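Local coordinates for glycerophosphodiester phosphodiesterase (Cytophaga hutchinsonii ATCC 33406, PDB 3CH0), which belongs to the glycerophosphodiester phosphodiesterase family and folds as a single chain around a TIM-barrel-type sheet with flanking helices, at residues D72-E75 / A76-K79; N150-L153 / F154-V158; V244-K247 / E248-E251. One frame throughout, in Å; residues are numbered along the deposited sequence.

Contact 1. Residues D72-E75 / A76-K79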
ATOM      1  N   ASP A  72      15.049 -22.543   0.799  1.00 17.42           N
ATOM      2  CA  ASP A  72      14.779 -21.740   1.989  1.00 18.82           C
ATOM      3  C   ASP A  72      15.086 -20.269   1.642  1.00 20.54           C
ATOM      4  O   ASP A  72      16.203 -19.950   1.251  1.00 19.52           O
ATOM      5  CB  ASP A  72      15.689 -22.206   3.126  1.00 24.65           C
ATOM      6  CG  ASP A  72      15.481 -21.450   4.430  1.00 28.18           C
ATOM      7  OD1 ASP A  72      14.535 -20.641   4.572  1.00 32.73           O
ATOM      8  OD2 ASP A  72      16.313 -21.632   5.348  1.00 44.47           O
ATOM      9  N   VAL A  73      14.095 -19.392   1.808  1.00 15.67           N
ATOM     10  CA  VAL A  73      14.260 -17.951   1.549  1.00 18.47           C
ATOM     11  C   VAL A  73      14.822 -17.239   2.777  1.00 18.51           C
ATOM     12  O   VAL A  73      14.218 -17.222   3.849  1.00 19.13           O
ATOM     13  CB  VAL A  73      12.959 -17.265   1.087  1.00 18.37           C
ATOM     14  CG1 VAL A  73      13.342 -15.786   0.636  1.00 15.07           C
ATOM     15  CG2 VAL A  73      12.292 -18.000  -0.037  1.00 13.32           C
ATOM     16  N   THR A  74      16.045 -16.725   2.638  1.00 17.14           N
ATOM     17  CA  THR A  74      16.729 -15.995   3.688  1.00 19.01           C
ATOM     18  C   THR A  74      17.073 -14.567   3.200  1.00 18.97           C
ATOM     19  O   THR A  74      16.902 -14.245   2.019  1.00 17.94           O
ATOM     20  CB  THR A  74      18.087 -16.671   4.027  1.00 19.04           C
ATOM     21  OG1 THR A  74      18.901 -16.628   2.853  1.00 23.07           O
ATOM     22  CG2 THR A  74      17.834 -18.149   4.459  1.00 22.81           C
ATOM     23  N   GLU A  75      17.580 -13.751   4.118  0.50 21.80           N
ATOM     24  CA  GLU A  75      18.138 -12.444   3.756  0.50 24.57           C
ATOM     25  C   GLU A  75      19.197 -12.576   2.673  0.50 24.52           C
ATOM     26  O   GLU A  75      19.268 -11.767   1.746  0.50 24.30           O
ATOM     27  CB  GLU A  75      18.727 -11.766   4.975  0.50 26.13           C
ATOM     28  CG  GLU A  75      17.676 -11.285   5.915  0.50 29.08           C
ATOM     29  CD  GLU A  75      18.244 -10.638   7.137  0.50 35.11           C
ATOM     30  OE1 GLU A  75      18.829 -11.360   7.971  0.50 41.06           O
ATOM     31  OE2 GLU A  75      18.086  -9.407   7.274  0.50 42.00           O
ATOM     32  N   ALA A  76      19.992 -13.635   2.771  1.00 24.15           N
ATOM     33  CA  ALA A  76      21.079 -13.895   1.831  1.00 26.37           C
ATOM     34  C   ALA A  76      20.661 -14.151   0.402  1.00 27.03           C
ATOM     35  O   ALA A  76      21.387 -13.783  -0.503  1.00 31.61           O
ATOM     36  CB  ALA A  76      21.928 -15.073   2.357  1.00 27.45           C
ATOM     37  N   ASN A  77      19.512 -14.785   0.153  1.00 21.02           N
ATOM     38  CA  ASN A  77      19.119 -15.121  -1.206  1.00 18.75           C
ATOM     39  C   ASN A  77      17.803 -14.458  -1.725  1.00 13.64           C
ATOM     40  O   ASN A  77      17.454 -14.659  -2.895  1.00 20.03           O
ATOM     41  CB  ASN A  77      19.031 -16.642  -1.398  1.00 19.43           C
ATOM     42  CG  ASN A  77      17.940 -17.282  -0.558  1.00 21.79           C
ATOM     43  OD1 ASN A  77      17.176 -16.592   0.121  1.00 20.17           O
ATOM     44  ND2 ASN A  77      17.865 -18.629  -0.603  1.00 22.15           N
ATOM     45  N   GLU A  78      17.111 -13.729  -0.839  1.00 17.54           N
ATOM     46  CA  GLU A  78      15.716 -13.286  -1.192  1.00 16.76           C
ATOM     47  C   GLU A  78      15.677 -12.480  -2.486  1.00 15.39           C
ATOM     48  O   GLU A  78      14.774 -12.607  -3.291  1.00 15.03           O
ATOM     49  CB  GLU A  78      15.070 -12.509  -0.059  1.00 15.49           C
ATOM     50  CG  GLU A  78      15.829 -11.223   0.364  1.00 14.91           C
ATOM     51  CD  GLU A  78      15.313 -10.611   1.636  1.00 16.51           C
ATOM     52  OE1 GLU A  78      14.273 -11.058   2.168  1.00 15.92           O
ATOM     53  OE2 GLU A  78      15.929  -9.635   2.138  1.00 21.43           O
ATOM     54  N   LYS A  79      16.674 -11.605  -2.665  1.00 17.84           N
ATOM     55  CA  LYS A  79      16.700 -10.790  -3.884  1.00 16.95           C
ATOM     56  C   LYS A  79      16.945 -11.577  -5.152  1.00 18.94           C
ATOM     57  O   LYS A  79      16.686 -11.088  -6.251  1.00 18.36           O
ATOM     58  CB  LYS A  79      17.689  -9.597  -3.733  1.00 17.49           C
ATOM     59  CG  LYS A  79      17.240  -8.669  -2.588  1.00 21.47           C
ATOM     60  CD  LYS A  79      17.960  -7.343  -2.602  1.00 29.09           C
ATOM     61  CE  LYS A  79      17.490  -6.481  -1.453  1.00 36.90           C
ATOM     62  NZ  LYS A  79      18.044  -5.098  -1.552  1.00 50.25           N
TER
HETATM   63  O   HOH W   1      19.245 -11.269  -1.144  1.00 25.00           O
HETATM   64  O   HOH W   2      18.516  -9.193   1.471  1.00 34.24           O
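Thr74 and Asn77 close a type I beta-turn, with Glu75 and Ala76 at the corners in near-helical backbone conformation and Asn77 N bonded to Thr74 O at 3.3 Å. The same carbonyl oxygen also receives a weak bond from Glu78 N, 2.9 Å from Thr74 O, so one acceptor serves two successive amides. The turn lies in the loop between strand 71-72 and helix 88-91, in the region between strands 52-54 and 132-137 of the TIM-barrel-type sheet.

The side chain of Asn77 folds back over the preceding backbone because its CG lies between backbone N and carbonyl carbon (chi1 65°). At one end of the amide, ND2 donates to Asp72 O over 2.8 Å, with an N-H...O angle of 165° and the acceptor nearly in the amide plane. At the other, OD1 accepts from Thr74 N at 2.8 Å, with an N-H...O angle of 163°. This pairing of one donor and one acceptor bond supports the modelled amide orientation. Thr74 OG1 lies 3.2 Å from Asn77 OD1, at best a weak bond.

Glu78 crosses Val73 at about a right angle, CB resting 3.8 Å from Val73 CG1. Its carboxylate divides its partners: OE1 bonds His62 ND1, whereas a water donates both to Glu78 OE2 at 2.7 Å and to Glu75 O at 2.7 Å.

Contact 2. Residues N150-L153 / F154-V158. With EDO (1,2-ethanediol), chain K.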
ATOM      1  N   ASN A 150      10.341   0.601 -16.691  1.00 11.56           N
ATOM      2  CA  ASN A 150      10.347   2.056 -16.692  1.00 10.84           C
ATOM      3  C   ASN A 150       9.035   2.623 -16.175  1.00 10.94           C
ATOM      4  O   ASN A 150       7.976   1.966 -16.175  1.00 13.15           O
ATOM      5  CB  ASN A 150      10.658   2.562 -18.127  1.00 12.68           C
ATOM      6  CG  ASN A 150       9.653   2.042 -19.157  1.00 12.60           C
ATOM      7  OD1 ASN A 150       9.596   0.826 -19.378  1.00 13.91           O
ATOM      8  ND2 ASN A 150       8.875   2.935 -19.774  1.00 12.40           N
ATOM      9  N   ILE A 151       9.118   3.889 -15.787  1.00  9.62           N
ATOM     10  CA  ILE A 151       8.019   4.568 -15.118  1.00  8.97           C
ATOM     11  C   ILE A 151       6.745   4.505 -15.947  1.00  9.97           C
ATOM     12  O   ILE A 151       5.682   4.206 -15.419  1.00 11.14           O
ATOM     13  CB  ILE A 151       8.408   6.012 -14.729  1.00 10.68           C
ATOM     14  CG1 ILE A 151       9.359   6.014 -13.557  1.00 10.00           C
ATOM     15  CG2 ILE A 151       7.185   6.877 -14.514  1.00 10.69           C
ATOM     16  CD1 ILE A 151       8.707   5.670 -12.201  1.00 11.03           C
ATOM     17  N   ALA A 152       6.823   4.895 -17.225  1.00 10.04           N
ATOM     18  CA  ALA A 152       5.606   4.933 -18.049  1.00  9.11           C
ATOM     19  C   ALA A 152       4.902   3.587 -18.089  1.00 11.45           C
ATOM     20  O   ALA A 152       3.678   3.544 -17.942  1.00 12.41           O
ATOM     21  CB  ALA A 152       5.903   5.433 -19.484  1.00 10.81           C
ATOM     22  N   LEU A 153       5.651   2.529 -18.318  1.00 10.87           N
ATOM     23  CA  LEU A 153       5.060   1.173 -18.454  1.00 10.44           C
ATOM     24  C   LEU A 153       4.489   0.719 -17.107  1.00 10.99           C
ATOM     25  O   LEU A 153       3.393   0.130 -17.073  1.00 11.58           O
ATOM     26  CB  LEU A 153       6.072   0.138 -18.991  1.00 14.05           C
ATOM     27  CG  LEU A 153       5.499  -1.267 -19.220  1.00 13.17           C
ATOM     28  CD1 LEU A 153       4.197  -1.223 -20.078  1.00 15.07           C
ATOM     29  CD2 LEU A 153       6.636  -2.147 -19.742  1.00 14.62           C
ATOM     30  N   PHE A 154       5.264   0.902 -16.019  1.00 10.83           N
ATOM     31  CA  PHE A 154       4.808   0.510 -14.672  1.00 10.65           C
ATOM     32  C   PHE A 154       3.464   1.190 -14.435  1.00 11.35           C
ATOM     33  O   PHE A 154       2.477   0.570 -14.055  1.00 11.03           O
ATOM     34  CB  PHE A 154       5.887   0.898 -13.654  1.00 10.06           C
ATOM     35  CG  PHE A 154       5.858   0.159 -12.323  1.00  8.45           C
ATOM     36  CD1 PHE A 154       4.681  -0.348 -11.774  1.00  9.53           C
ATOM     37  CD2 PHE A 154       7.028   0.089 -11.579  1.00 10.35           C
ATOM     38  CE1 PHE A 154       4.666  -0.945 -10.554  1.00 10.84           C
ATOM     39  CE2 PHE A 154       7.030  -0.535 -10.317  1.00 11.67           C
ATOM     40  CZ  PHE A 154       5.834  -1.047  -9.816  1.00 11.28           C
ATOM     41  N   CYS A 155       3.418   2.503 -14.635  1.00 11.57           N
ATOM     42  CA  CYS A 155       2.191   3.239 -14.350  1.00 10.30           C
ATOM     43  C   CYS A 155       1.057   2.874 -15.307  1.00 12.32           C
ATOM     44  O   CYS A 155      -0.100   2.766 -14.934  1.00 12.97           O
ATOM     45  CB  CYS A 155       2.422   4.769 -14.381  1.00 14.11           C
ATOM     46  SG  CYS A 155       3.501   5.345 -13.041  1.00 12.05           S
ATOM     47  N   ASP A 156       1.403   2.733 -16.581  1.00 13.30           N
ATOM     48  CA  ASP A 156       0.359   2.442 -17.563  1.00 12.93           C
ATOM     49  C   ASP A 156      -0.266   1.084 -17.275  1.00 12.51           C
ATOM     50  O   ASP A 156      -1.463   0.937 -17.425  1.00 14.03           O
ATOM     51  CB  ASP A 156       0.946   2.427 -18.964  1.00 14.20           C
ATOM     52  CG  ASP A 156       1.322   3.818 -19.470  1.00 10.97           C
ATOM     53  OD1 ASP A 156       0.930   4.820 -18.885  1.00 12.26           O
ATOM     54  OD2 ASP A 156       2.003   3.813 -20.537  1.00 12.94           O
ATOM     55  N   LEU A 157       0.516   0.092 -16.919  1.00  9.91           N
ATOM     56  CA  LEU A 157      -0.053  -1.238 -16.631  1.00 10.22           C
ATOM     57  C   LEU A 157      -1.013  -1.162 -15.432  1.00 13.34           C
ATOM     58  O   LEU A 157      -2.100  -1.774 -15.440  1.00 13.51           O
ATOM     59  CB  LEU A 157       1.023  -2.244 -16.326  1.00 12.24           C
ATOM     60  CG  LEU A 157       1.870  -2.651 -17.522  1.00 12.41           C
ATOM     61  CD1 LEU A 157       3.114  -3.410 -17.093  1.00 12.14           C
ATOM     62  CD2 LEU A 157       1.063  -3.476 -18.595  1.00 13.46           C
ATOM     63  N   VAL A 158      -0.633  -0.423 -14.391  1.00 10.94           N
ATOM     64  CA  VAL A 158      -1.525  -0.258 -13.218  1.00 10.12           C
ATOM     65  C   VAL A 158      -2.797   0.455 -13.614  1.00 11.53           C
ATOM     66  O   VAL A 158      -3.904   0.039 -13.218  1.00 12.97           O
ATOM     67  CB  VAL A 158      -0.765   0.485 -12.063  1.00  9.51           C
ATOM     68  CG1 VAL A 158      -1.680   0.974 -10.915  1.00 11.29           C
ATOM     69  CG2 VAL A 158       0.351  -0.450 -11.578  1.00 10.59           C
TER
HETATM   70  C1  EDO K 281       0.749  -1.415 -21.928  1.00 43.20           C
HETATM   71  O1  EDO K 281       0.280  -0.776 -23.117  1.00 49.76           O
HETATM   72  C2  EDO K 281       0.339  -0.513 -20.782  1.00 40.68           C
HETATM   73  O2  EDO K 281      -1.090  -0.544 -20.553  1.00 33.33           O
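Leu157 sets its CG only 3.2 Å from Leu153 O, close beside the very oxygen that accepts Leu157's own backbone N-H, and the two leucine side chains meet as well. Leu153 turns CG to the side of its own carbonyl carbon, trans to N (chi1 -177°), which carries the branch along the helix toward Leu157; there CD1 comes within 3.7 Å of Leu157 CG. Leu157 uses the other common setting (chi1 -71°).

A molecule of 1,2-ethanediol, probably from the crystallisation liquor, sits against Leu153, Asp156 and Leu157. Its C2 is 3.5 Å from Asp156 CB and 3.8 Å from Leu157 CD2, and its C1 faces Leu153 CD1. The polar side of this contact is slight, a weak bond from ethanediol O2 to Asp156 O at 3.5 Å, so the diol touches the helix mainly through carbon.

All this occurs on the first turns of helix 151-164, the helix of the beta-alpha-beta unit that joins strands 132-137 and 171-175 of the TIM-barrel-type fold. Asn150 holds the N-cap position and supplies the first acceptor, with Phe154 N 2.9 Å from Asn150 O. Phe154 CB packs at 3.4 Å from that same oxygen before the ring turns inward onto Ile137 and Ile46 and meets the ring of His148, their planes at about 40°. Toward helix 178-187, Ile151 and Cys155 both touch Tyr183, and Ile151 CG2 lies 4.3 Å from Cys155 SG in an apolar contact. Asp156 also faces this side, its OD1 hydrogen-bonded to the hydroxyls of both Tyr183 and Tyr188, two partners on a single carboxylate oxygen.

Contact 3. Residues V244-K247 / E248-E251. With EDO (1,2-ethanediol), chain H.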
ATOM      1  N   VAL A 244       0.627   2.851  11.765  1.00  8.57           N
ATOM      2  CA  VAL A 244       0.287   3.154  13.156  1.00  9.67           C
ATOM      3  C   VAL A 244      -0.497   2.017  13.786  1.00 10.83           C
ATOM      4  O   VAL A 244      -1.600   1.728  13.373  1.00 10.64           O
ATOM      5  CB  VAL A 244      -0.444   4.471  13.271  1.00 10.50           C
ATOM      6  CG1 VAL A 244      -0.488   4.908  14.739  1.00 10.47           C
ATOM      7  CG2 VAL A 244       0.191   5.593  12.382  1.00 10.30           C
ATOM      8  N   ASN A 245       0.124   1.342  14.783  1.00 11.12           N
ATOM      9  CA  ASN A 245      -0.306   0.011  15.199  1.00 10.24           C
ATOM     10  C   ASN A 245      -0.733  -0.082  16.674  1.00 11.53           C
ATOM     11  O   ASN A 245      -0.852  -1.180  17.208  1.00 13.41           O
ATOM     12  CB  ASN A 245       0.802  -1.019  14.899  1.00 10.40           C
ATOM     13  CG  ASN A 245       0.920  -1.306  13.391  1.00  9.02           C
ATOM     14  OD1 ASN A 245      -0.020  -0.954  12.665  1.00 11.81           O
ATOM     15  ND2 ASN A 245       1.974  -2.012  12.974  1.00 11.69           N
ATOM     16  N   THR A 246      -0.939   1.053  17.338  1.00 12.08           N
ATOM     17  CA  THR A 246      -1.441   1.071  18.706  1.00 12.65           C
ATOM     18  C   THR A 246      -2.584   2.054  18.806  1.00 12.80           C
ATOM     19  O   THR A 246      -2.599   3.059  18.098  1.00 12.27           O
ATOM     20  CB  THR A 246      -0.376   1.362  19.812  1.00 13.62           C
ATOM     21  OG1 THR A 246       0.075   2.716  19.685  1.00 13.95           O
ATOM     22  CG2 THR A 246       0.758   0.378  19.708  1.00 13.03           C
ATOM     23  N   LYS A 247      -3.550   1.768  19.686  1.00 13.32           N
ATOM     24  CA  LYS A 247      -4.667   2.608  19.891  1.00 15.54           C
ATOM     25  C   LYS A 247      -4.239   3.994  20.352  1.00 13.70           C
ATOM     26  O   LYS A 247      -4.755   4.989  19.897  1.00 12.90           O
ATOM     27  CB  LYS A 247      -5.563   1.941  20.947  1.00 15.59           C
ATOM     28  CG  LYS A 247      -6.718   2.783  21.384  1.00 18.52           C
ATOM     29  CD  LYS A 247      -7.586   2.043  22.440  1.00 19.36           C
ATOM     30  CE  LYS A 247      -8.863   2.830  22.762  1.00 32.38           C
ATOM     31  NZ  LYS A 247      -9.544   2.187  23.958  1.00 32.76           N
ATOM     32  N   GLU A 248      -3.294   4.058  21.272  1.00 14.34           N
ATOM     33  CA  GLU A 248      -2.926   5.338  21.858  1.00 13.15           C
ATOM     34  C   GLU A 248      -2.294   6.242  20.774  1.00 12.14           C
ATOM     35  O   GLU A 248      -2.512   7.439  20.752  1.00 14.29           O
ATOM     36  CB  GLU A 248      -1.935   5.129  23.000  1.00 15.07           C
ATOM     37  CG  GLU A 248      -2.507   4.424  24.195  1.00 22.07           C
ATOM     38  CD  GLU A 248      -2.585   2.895  24.044  1.00 28.89           C
ATOM     39  OE1 GLU A 248      -2.076   2.301  23.065  1.00 21.22           O
ATOM     40  OE2 GLU A 248      -3.200   2.279  24.938  1.00 39.62           O
ATOM     41  N   GLU A 249      -1.460   5.663  19.895  1.00 10.60           N
ATOM     42  CA  GLU A 249      -0.833   6.454  18.839  1.00 12.38           C
ATOM     43  C   GLU A 249      -1.860   6.999  17.860  1.00 12.57           C
ATOM     44  O   GLU A 249      -1.762   8.125  17.383  1.00 12.23           O
ATOM     45  CB  GLU A 249       0.241   5.653  18.083  1.00 11.49           C
ATOM     46  CG  GLU A 249       1.500   5.347  18.850  1.00 11.95           C
ATOM     47  CD  GLU A 249       2.350   4.436  18.044  1.00 12.40           C
ATOM     48  OE1 GLU A 249       3.159   4.963  17.198  1.00 14.04           O
ATOM     49  OE2 GLU A 249       2.219   3.185  18.219  1.00 12.36           O
ATOM     50  N   ILE A 250      -2.863   6.171  17.558  1.00 13.20           N
ATOM     51  CA  ILE A 250      -3.970   6.574  16.662  1.00 11.74           C
ATOM     52  C   ILE A 250      -4.739   7.730  17.301  1.00 13.16           C
ATOM     53  O   ILE A 250      -5.041   8.741  16.657  1.00 14.66           O
ATOM     54  CB  ILE A 250      -4.901   5.378  16.364  1.00 11.39           C
ATOM     55  CG1 ILE A 250      -4.186   4.388  15.428  1.00 15.16           C
ATOM     56  CG2 ILE A 250      -6.217   5.839  15.758  1.00 13.59           C
ATOM     57  CD1 ILE A 250      -4.821   2.988  15.284  1.00 12.60           C
ATOM     58  N   GLU A 251      -5.016   7.579  18.592  1.00 14.25           N
ATOM     59  CA  GLU A 251      -5.741   8.640  19.315  1.00 15.40           C
ATOM     60  C   GLU A 251      -4.944   9.949  19.358  1.00 13.26           C
ATOM     61  O   GLU A 251      -5.543  11.047  19.153  1.00 17.95           O
ATOM     62  CB  GLU A 251      -6.122   8.136  20.711  1.00 20.48           C
ATOM     63  CG  GLU A 251      -7.293   7.169  20.655  1.00 19.97           C
ATOM     64  CD  GLU A 251      -7.619   6.497  21.991  1.00 24.21           C
ATOM     65  OE1 GLU A 251      -6.688   6.324  22.832  1.00 28.33           O
ATOM     66  OE2 GLU A 251      -8.802   6.118  22.143  1.00 30.53           O
TER
HETATM   67  C1  EDO H 278       4.691   2.994  14.823  1.00 17.37           C
HETATM   68  O1  EDO H 278       5.061   3.778  15.981  1.00 14.57           O
HETATM   69  C2  EDO H 278       3.998   1.687  15.222  1.00 13.94           C
HETATM   70  O2  EDO H 278       2.732   1.820  15.840  1.00 12.77           O
HETATM   71  O   HOH W   3     -11.139   5.191  23.759  1.00 46.56           O
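Glu249's extended side chain crosses Thr246 at a slant, bringing OE2 to the threonine hydroxyl: OG1 donates to Glu249 OE2 at 2.6 Å, meeting the anti lone pair, the one turned away from OE1. Thr246 is the N-cap of helix 247-256, which follows strand 238-239 in the TIM-barrel-type fold and leads on to strand 260-263. Its OG1 sits between backbone N and carbonyl carbon (chi1 68°), a setting that faces the first turn and lets it accept from Glu249 N over 3.3 Å. This capping bond is weak by length, although its N-H...O angle of 154° is fair. One hydroxyl thus bonds both the backbone and the carboxylate of the same residue.

A 1,2-ethanediol, probably from the crystallisation liquor, bridges the loop and the glutamate. Its O1 donates to Glu249 OE1 at 2.6 Å, its O2 donates to Glu249 OE2 at 2.8 Å, and O2 in turn accepts from Asn245 N at 2.9 Å. Both carboxylate oxygens are therefore engaged, OE2 by two donors. The side-chain amide of Asn245 is held separately, ND2 by Asp264 and OD1 by Thr263.

On the buried side, Val244 CG1 touches Glu249 CB and packs 3.8 Å from Ile250 CG1; Val244 and Ile250 both bear on Ile261 of strand 260-263, which places the start of the helix against the sheet. Lys247 stretches fully and passes Glu251, its NZ bonding Gly1 O. Its CE comes to 3.3 Å from Glu251 OE2, while NZ stays 4.4 Å from that oxygen, beyond salt-bridge distance.

The three contacts follow one another along the chain, and no two of them touch. Contact 1 and contact 2 are nearest, with centres about 27 Å apart and closest atoms about 15 Å apart. Contact 3 is about 32 Å from contact 1 and about 35 Å from contact 2, centre to centre, and it lies across the chain's centre from contact 2. Contacts 2 and 3 both cover the N-terminal start of a helix flanking the sheet, contact 3 with the loop leading into it, whereas contact 1 is a loop turn farther out, its centre about 23 Å from the centre of the chain. A different 1,2-ethanediol lies near each, the one by contact 1 about 4 Å from the Asp72 side chain.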